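PDB 4U8T: ZYRO0G01672p from Zygosaccharomyces rouxii, which probably reads N6-methyladenosine marks in mRNA through its YTH domain, the part of the protein in this model. Local coordinates for residues 130-133 against 139-142. Residues are numbered along the deposited sequence; the frame is centred on the assembly and turned at random.
Sequences FLIP and PVTN. With nucleotides of chain G.
Leu-131 and Pro-139 face each other as an antiparallel, non-hydrogen-bonded pair, their CA atoms 4.2 Å apart, and one residue further on Val-140 N donates to Phe-130 O at 2.9 Å. The acceptor is met almost head-on, with a C=O...N angle of 173°, and Pro-139 CA adds a CA-H...O contact at 3.4 Å from Phe-130 O, so that one N-H and one weaker CA-H from the 139-142 segment meet the same oxygen. On the face carrying Leu-131 and Pro-139, the leucine turns its CD2 methyl to the proline ring, 4.1 Å from Pro-139 CG. Ile-132 and Val-140 make a second apolar contact. With CG1 of Ile-132 anti to the carbonyl carbon (chi1 -62°), that branch runs over the valine backbone, CG1 lying 3.9 Å from Val-140 CA, while the terminal CD1 reaches Val-140 CB and the two side chains cross at a slant. Val-140 CG1 sits near Phe-130 CB, whereas the phenyl ring takes no part across the contact. Past the valine the chain bends in a beta-turn, Asn-142 N bonding back to Pro-139 O at 2.8 Å, and this turn brings the segment to the RNA: the carbonyl of Thr-141 lies against the sugar of A6 of chain G, and the Asn-142 side chain approaches the sugars of A6 and C5 of chain G. A glycine in place of Asn-142 would probably take away a polar side chain lying against the two riboses and open a gap beside them. The short beta-hairpin of 131-132 and 138-139 is separate from the main mixed sheet of this YTH domain; Ile-132 and Lys-138 bond through their backbones within it, and Phe-130 packs on Ile-153, Ser-156 and Ile-157 of helix 151-161.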
# COMPACT_ATOMS: atom_id res chain seq x y z
N PHE A 130 -9.37 2.17 -14.02
CA PHE A 130 -8.29 3.12 -13.82
C PHE A 130 -7.02 2.68 -14.53
O PHE A 130 -6.29 1.85 -14.06
CB PHE A 130 -8.04 3.32 -12.34
CG PHE A 130 -9.21 3.89 -11.61
CD1 PHE A 130 -9.61 5.19 -11.84
CD2 PHE A 130 -9.91 3.14 -10.69
CE1 PHE A 130 -10.68 5.72 -11.16
CE2 PHE A 130 -10.97 3.67 -10.01
CZ PHE A 130 -11.35 4.97 -10.25
N LEU A 131 -6.77 3.29 -15.68
CA LEU A 131 -5.65 2.96 -16.53
C LEU A 131 -4.48 3.82 -16.14
O LEU A 131 -4.64 5.00 -15.90
CB LEU A 131 -6.04 3.16 -17.98
CG LEU A 131 -7.28 2.40 -18.47
CD1 LEU A 131 -7.54 2.69 -19.94
CD2 LEU A 131 -7.17 0.89 -18.26
N ILE A 132 -3.29 3.25 -16.07
CA ILE A 132 -2.14 3.98 -15.60
C ILE A 132 -1.32 4.47 -16.81
O ILE A 132 -0.78 3.67 -17.55
CB ILE A 132 -1.28 3.10 -14.65
CG1 ILE A 132 -2.07 2.69 -13.39
CG2 ILE A 132 0.06 3.72 -14.34
CD1 ILE A 132 -2.79 3.80 -12.68
N PRO A 133 -1.27 5.79 -17.04
CA PRO A 133 -0.62 6.37 -18.22
C PRO A 133 0.85 6.02 -18.36
O PRO A 133 1.27 5.86 -19.48
CB PRO A 133 -0.77 7.87 -17.98
CG PRO A 133 -1.83 8.01 -17.11
CD PRO A 133 -1.84 6.84 -16.20
N PRO A 139 -4.29 -1.33 -16.60
CA PRO A 139 -5.11 -1.07 -15.44
C PRO A 139 -4.32 -1.14 -14.14
O PRO A 139 -3.43 -1.95 -14.06
CB PRO A 139 -6.14 -2.20 -15.49
CG PRO A 139 -6.01 -2.77 -16.78
CD PRO A 139 -4.71 -2.55 -17.29
N VAL A 140 -4.69 -0.36 -13.14
CA VAL A 140 -4.00 -0.39 -11.86
C VAL A 140 -4.01 -1.81 -11.26
O VAL A 140 -3.14 -2.17 -10.48
CB VAL A 140 -4.60 0.62 -10.89
CG1 VAL A 140 -5.94 0.17 -10.44
CG2 VAL A 140 -3.66 0.83 -9.71
N THR A 141 -4.99 -2.61 -11.64
CA THR A 141 -5.14 -3.94 -11.12
C THR A 141 -4.10 -4.85 -11.72
O THR A 141 -4.02 -6.00 -11.35
CB THR A 141 -6.52 -4.53 -11.41
OG1 THR A 141 -6.77 -4.43 -12.81
CG2 THR A 141 -7.56 -3.76 -10.71
N ASN A 142 -3.32 -4.34 -12.66
CA ASN A 142 -2.26 -5.13 -13.25
C ASN A 142 -0.92 -4.45 -13.07
O ASN A 142 -0.22 -4.16 -14.01
CB ASN A 142 -2.54 -5.40 -14.72
CG ASN A 142 -1.55 -6.37 -15.31
OD1 ASN A 142 -0.87 -7.10 -14.60
ND2 ASN A 142 -1.48 -6.40 -16.62
P A G 6 -1.50 -10.46 -9.82
OP1 A G 6 -2.24 -10.25 -8.60
OP2 A G 6 -0.86 -11.75 -10.06
O5' A G 6 -2.48 -10.18 -11.03
C5' A G 6 -3.26 -9.01 -11.09
C4' A G 6 -3.92 -8.86 -12.43
O4' A G 6 -2.94 -8.87 -13.48
C3' A G 6 -4.92 -9.92 -12.84
O3' A G 6 -6.18 -9.64 -12.29
C2' A G 6 -4.94 -9.80 -14.33
O2' A G 6 -5.73 -8.68 -14.68
C1' A G 6 -3.48 -9.46 -14.63
N9 A G 6 -2.68 -10.65 -14.93
C8 A G 6 -1.73 -11.16 -14.12
N7 A G 6 -1.13 -12.21 -14.61
C5 A G 6 -1.74 -12.38 -15.84
C6 A G 6 -1.54 -13.32 -16.86
N6 A G 6 -0.66 -14.31 -16.76
N1 A G 6 -2.32 -13.23 -17.95
C2 A G 6 -3.20 -12.23 -18.02
N3 A G 6 -3.47 -11.28 -17.14
C4 A G 6 -2.69 -11.41 -16.06
P C G 5 5.05 -8.55 -8.18
OP1 C G 5 5.52 -9.36 -9.31
OP2 C G 5 5.71 -7.30 -7.87
O5' C G 5 3.51 -8.27 -8.35
C5' C G 5 2.64 -9.22 -8.94
C4' C G 5 1.84 -8.58 -10.02
O4' C G 5 2.71 -8.21 -11.10
C3' C G 5 0.74 -9.38 -10.68
O3' C G 5 -0.44 -9.28 -9.91
C2' C G 5 0.60 -8.74 -12.06
O2' C G 5 -0.41 -7.75 -12.06
C1' C G 5 1.96 -8.04 -12.25
N1 C G 5 2.76 -8.48 -13.40
C2 C G 5 3.22 -7.41 -14.16
O2 C G 5 2.91 -6.26 -13.81
N3 C G 5 4.00 -7.62 -15.23
C4 C G 5 4.32 -8.85 -15.53
N4 C G 5 5.07 -8.99 -16.60
C5 C G 5 3.85 -9.97 -14.77
C6 C G 5 3.07 -9.75 -13.71